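Local structure of transglutaminase-like enzymes, putative cysteine protease (Cytophaga hutchinsonii, 3ISR) at residues 120-125 with 247-252; 195-200 with 218-223. The protein probably acts as a papain-like hydrolase of the transglutaminase-like superfamily, a putative cysteine protease. One frame throughout, in Å; residues are numbered along the deposited sequence.

Interaction 1: residues 120-125 with 247-252; sequences SRYCQS and RDAADA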
# COMPACT_ATOMS: atom_id res chain seq x y z
N SER B 120 -8.02 6.74 11.96
CA SER B 120 -6.80 7.30 12.53
C SER B 120 -5.59 6.68 11.82
O SER B 120 -5.76 5.86 10.92
CB SER B 120 -6.77 7.00 14.02
OG SER B 120 -6.85 5.61 14.26
N ARG B 121 -4.36 7.08 12.19
CA ARG B 121 -3.16 6.59 11.48
C ARG B 121 -3.13 5.06 11.25
O ARG B 121 -2.90 4.60 10.12
CB ARG B 121 -1.88 7.03 12.22
CG ARG B 121 -0.57 6.36 11.69
CD ARG B 121 -0.23 6.67 10.19
NE ARG B 121 0.98 5.91 9.88
CZ ARG B 121 1.01 4.66 9.42
NH1 ARG B 121 -0.12 4.00 9.15
NH2 ARG B 121 2.18 4.05 9.23
N TYR B 122 -3.34 4.29 12.31
CA TYR B 122 -3.22 2.83 12.23
C TYR B 122 -4.56 2.12 12.09
O TYR B 122 -4.61 0.90 12.12
CB TYR B 122 -2.50 2.32 13.49
CG TYR B 122 -1.14 2.96 13.62
CD1 TYR B 122 -0.10 2.62 12.75
CD2 TYR B 122 -0.91 3.94 14.59
CE1 TYR B 122 1.15 3.25 12.85
CE2 TYR B 122 0.33 4.56 14.72
CZ TYR B 122 1.35 4.22 13.84
OH TYR B 122 2.57 4.82 13.99
N CYS B 123 -5.65 2.88 11.93
CA CYS B 123 -6.99 2.29 11.89
C CYS B 123 -7.76 2.94 10.73
O CYS B 123 -8.57 3.86 10.94
CB CYS B 123 -7.74 2.49 13.21
SG CYS B 123 -6.88 1.89 14.67
N GLN B 124 -7.49 2.45 9.51
CA GLN B 124 -8.06 3.04 8.27
C GLN B 124 -9.44 2.49 8.01
O GLN B 124 -9.68 1.72 7.05
CB GLN B 124 -7.12 2.80 7.09
CG GLN B 124 -5.65 3.25 7.31
CD GLN B 124 -4.75 2.10 7.74
OE1 GLN B 124 -5.16 1.21 8.51
NE2 GLN B 124 -3.52 2.09 7.23
N SER B 125 -10.37 2.87 8.88
CA SER B 125 -11.71 2.32 8.89
C SER B 125 -12.43 2.70 7.62
O SER B 125 -13.28 1.96 7.13
CB SER B 125 -12.49 2.81 10.12
OG SER B 125 -12.25 4.20 10.37
N ARG B 247 -6.95 7.30 20.28
CA ARG B 247 -7.48 6.86 19.00
C ARG B 247 -6.77 5.60 18.50
O ARG B 247 -7.41 4.70 17.96
CB ARG B 247 -7.39 8.01 17.98
CG ARG B 247 -8.23 9.19 18.36
CD ARG B 247 -8.03 10.40 17.43
NE ARG B 247 -8.50 10.10 16.07
CZ ARG B 247 -8.49 10.95 15.04
NH1 ARG B 247 -8.93 10.55 13.86
NH2 ARG B 247 -8.03 12.20 15.20
N ASP B 248 -5.46 5.54 18.70
CA ASP B 248 -4.66 4.38 18.33
C ASP B 248 -3.30 4.58 18.95
O ASP B 248 -3.14 5.50 19.77
CB ASP B 248 -4.58 4.16 16.80
CG ASP B 248 -3.97 5.32 16.03
OD1 ASP B 248 -3.22 6.14 16.58
OD2 ASP B 248 -4.24 5.40 14.80
N ALA B 249 -2.33 3.75 18.58
CA ALA B 249 -0.99 3.78 19.22
C ALA B 249 -0.24 5.10 19.02
O ALA B 249 0.66 5.40 19.79
CB ALA B 249 -0.13 2.61 18.77
N ALA B 250 -0.62 5.92 18.03
CA ALA B 250 0.03 7.22 17.87
C ALA B 250 -0.18 8.07 19.12
O ALA B 250 0.62 8.97 19.43
CB ALA B 250 -0.52 7.96 16.62
N ASP B 251 -1.28 7.81 19.83
CA ASP B 251 -1.61 8.57 21.05
C ASP B 251 -1.19 7.85 22.33
O ASP B 251 -1.49 8.33 23.44
CB ASP B 251 -3.11 8.77 21.16
CG ASP B 251 -3.68 9.66 20.08
OD1 ASP B 251 -2.97 10.56 19.57
OD2 ASP B 251 -4.88 9.47 19.79
N ALA B 252 -0.55 6.70 22.21
CA ALA B 252 -0.23 5.90 23.40
C ALA B 252 0.98 5.00 23.21
O ALA B 252 0.97 3.83 23.62
CB ALA B 252 -1.45 5.05 23.80
O HOH W 1 -3.68 8.82 14.43
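A type I beta turn from Ser120 to Cys123 meets an Asx turn at Asp248, and one carboxylate serves both. Asp248 OD2 accepts from Ser120 OG at 2.7 Å and from Tyr122 N at 2.9 Å, the latter almost straight (172° at the hydrogen). The two donors come from opposite faces of the carboxylate plane, so the oxygen is clamped between them. Arg121 N also lies near OD2, but its hydrogen is badly angled for a bond and goes instead to water 1, which makes a weak bond to Asp248 OD1. Asp248 OD1 accepts from Ala250 N at 3.0 Å, closing the Asx turn in front of the 3-10 segment 249-251. CG of Asp248 stands between its backbone N and carbonyl carbon (chi1 60°), turned toward 120-125. The Tyr122 side chain crosses that of Asp248 at about a right angle; its ring brings CD2 to 3.6 Å from Asp248 OD2, and CE2 to 4.0 Å from Ala250 CB, while Ala250 N lies at the ring edge. One face of the ring is covered by Arg121, whose CG sits over its centre. Cys123 SG packs on Asp248 CB at 3.9 Å. Arg193 of helix 181-194 also bonds Ser120 OG and Arg247 O, and Arg182 makes a cation-pi contact with Tyr122. The guanidinium of Arg121 pairs with Asp126 of the second subunit, and that of Arg247 with Asp251 of the second subunit, placing the two loops at a subunit interface. A buried carboxylate is thus met by a hydroxyl and two backbone N-H groups, which would be expected to favour its charged form and fix its rotation; Arg193 acts from the second shell, through its bond to Ser120 OG.

Interaction 2: residues 195-200 with 218-223; sequences LSIPAR and FEAYIG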
# COMPACT_ATOMS: atom_id res chain seq x y z
N LEU B 195 -18.03 0.00 10.95
CA LEU B 195 -19.46 -0.29 11.17
C LEU B 195 -20.18 0.78 12.00
O LEU B 195 -21.27 0.54 12.53
CB LEU B 195 -19.63 -1.66 11.85
CG LEU B 195 -19.11 -2.87 11.06
CD1 LEU B 195 -18.91 -4.08 11.97
CD2 LEU B 195 -20.03 -3.19 9.87
N SER B 196 -19.58 1.97 12.09
CA SER B 196 -20.15 3.11 12.85
C SER B 196 -20.29 2.83 14.35
O SER B 196 -21.26 3.27 14.98
CB SER B 196 -21.49 3.57 12.26
OG SER B 196 -21.39 3.78 10.87
N ILE B 197 -19.33 2.12 14.92
CA ILE B 197 -19.32 1.87 16.36
C ILE B 197 -18.07 2.58 16.90
O ILE B 197 -16.96 2.29 16.45
CB ILE B 197 -19.25 0.35 16.65
CG1 ILE B 197 -20.46 -0.36 16.05
CG2 ILE B 197 -19.16 0.05 18.18
CD1 ILE B 197 -20.26 -1.89 15.93
N PRO B 198 -18.23 3.52 17.86
CA PRO B 198 -17.03 4.20 18.32
C PRO B 198 -16.09 3.22 19.02
O PRO B 198 -16.54 2.34 19.74
CB PRO B 198 -17.55 5.27 19.30
CG PRO B 198 -19.04 5.38 19.02
CD PRO B 198 -19.45 4.01 18.52
N ALA B 199 -14.78 3.36 18.78
CA ALA B 199 -13.83 2.44 19.42
C ALA B 199 -12.53 3.15 19.69
O ALA B 199 -12.17 4.08 18.96
CB ALA B 199 -13.58 1.23 18.54
N ARG B 200 -11.82 2.74 20.75
CA ARG B 200 -10.58 3.40 21.08
C ARG B 200 -9.53 2.37 21.54
O ARG B 200 -9.86 1.25 21.91
CB ARG B 200 -10.80 4.47 22.16
CG ARG B 200 -11.24 3.88 23.54
CD ARG B 200 -11.57 4.98 24.55
NE ARG B 200 -11.71 4.41 25.89
CZ ARG B 200 -12.15 5.07 26.95
NH1 ARG B 200 -12.51 6.35 26.86
NH2 ARG B 200 -12.22 4.45 28.13
N PHE B 218 -8.67 -3.05 23.01
CA PHE B 218 -9.54 -1.95 22.60
C PHE B 218 -10.85 -1.92 23.37
O PHE B 218 -11.22 -2.91 24.03
CB PHE B 218 -9.76 -1.97 21.07
CG PHE B 218 -10.70 -3.05 20.58
CD1 PHE B 218 -12.04 -2.76 20.30
CD2 PHE B 218 -10.24 -4.33 20.31
CE1 PHE B 218 -12.91 -3.76 19.83
CE2 PHE B 218 -11.08 -5.32 19.86
CZ PHE B 218 -12.40 -5.04 19.59
N GLU B 219 -11.54 -0.78 23.29
CA GLU B 219 -12.83 -0.63 23.93
C GLU B 219 -13.79 -0.07 22.91
O GLU B 219 -13.39 0.72 22.07
CB GLU B 219 -12.74 0.32 25.13
CG GLU B 219 -11.84 -0.21 26.28
CD GLU B 219 -11.63 0.83 27.37
OE1 GLU B 219 -11.28 1.98 27.03
OE2 GLU B 219 -11.79 0.51 28.57
N ALA B 220 -15.02 -0.56 22.92
CA ALA B 220 -16.06 -0.06 22.03
C ALA B 220 -17.12 0.61 22.87
O ALA B 220 -17.42 0.15 23.97
CB ALA B 220 -16.68 -1.21 21.22
N TYR B 221 -17.72 1.67 22.34
CA TYR B 221 -18.73 2.39 23.11
C TYR B 221 -20.08 1.83 22.76
O TYR B 221 -20.59 2.04 21.65
CB TYR B 221 -18.66 3.88 22.80
CG TYR B 221 -19.47 4.74 23.73
CD1 TYR B 221 -18.96 5.10 24.99
CD2 TYR B 221 -20.71 5.24 23.35
CE1 TYR B 221 -19.69 5.92 25.86
CE2 TYR B 221 -21.44 6.09 24.21
CZ TYR B 221 -20.92 6.42 25.45
OH TYR B 221 -21.63 7.24 26.31
N ILE B 222 -20.66 1.10 23.71
CA ILE B 222 -21.87 0.33 23.48
C ILE B 222 -22.85 0.62 24.61
O ILE B 222 -22.54 0.38 25.78
CB ILE B 222 -21.62 -1.20 23.48
CG1 ILE B 222 -20.52 -1.59 22.48
CG2 ILE B 222 -22.93 -1.95 23.18
CD1 ILE B 222 -20.01 -3.02 22.64
N GLY B 223 -24.01 1.15 24.24
CA GLY B 223 -25.06 1.44 25.22
C GLY B 223 -24.60 2.40 26.29
O GLY B 223 -25.00 2.29 27.45
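Arg200 holds one carboxylate oxygen of its strand partner with two nitrogens: NE lies 2.7 Å from Glu219 OE1 and NH2 2.9 Å from the same OE1, so a single oxygen takes both bonds of the salt bridge. Both reach it from one face of the carboxylate, while OE1 stays in the guanidinium plane; the two planes are 33° apart. The Arg200 chain runs extended from CG to NE, after CG has turned between the backbone N and the carbonyl carbon (chi1 66°). Beneath this bridge Arg200 and Glu219 form an antiparallel hydrogen-bonded pair, Arg200 N to Glu219 O 2.9 Å and Glu219 N to Arg200 O 3.0 Å. Next to it Ala199 and Ala220 make a non-hydrogen-bonded pair, and Tyr221 N then bonds Pro198 O at 2.9 Å. Pro198 CB rests on Tyr221 CB, and Ile197 CG2 on Ala220 CB at 4.1 Å. Trp226 of strand 225-229 meets Arg200 in a cation-pi contact and Tyr221 edge-to-face. Ala199 and Phe218 pack against Ile189 and Cys192 of helix 181-194, and Phe218 also reaches helix 142-156, which seats this beta hairpin against two helices.

From the N terminus, the chain passes through the strands from 6-8 to 78-96 before reaching 120-125, the first half of interaction 1. It then runs through helices 129-136, 142-156, 170-176 and 181-194 to 195-200, turns through a hairpin, and closes the short loop of interaction 2 at 218-223. Strands 225-229 and 240-246 follow, and 247-252 closes the much longer loop of interaction 1, which therefore encloses interaction 2 entirely. Their centres lie 14 Å apart and they do not touch, yet Arg193 bonds to both. Interaction 1 ties two loops beside helix 181-194; interaction 2 joins the central strands of the four-stranded sheet.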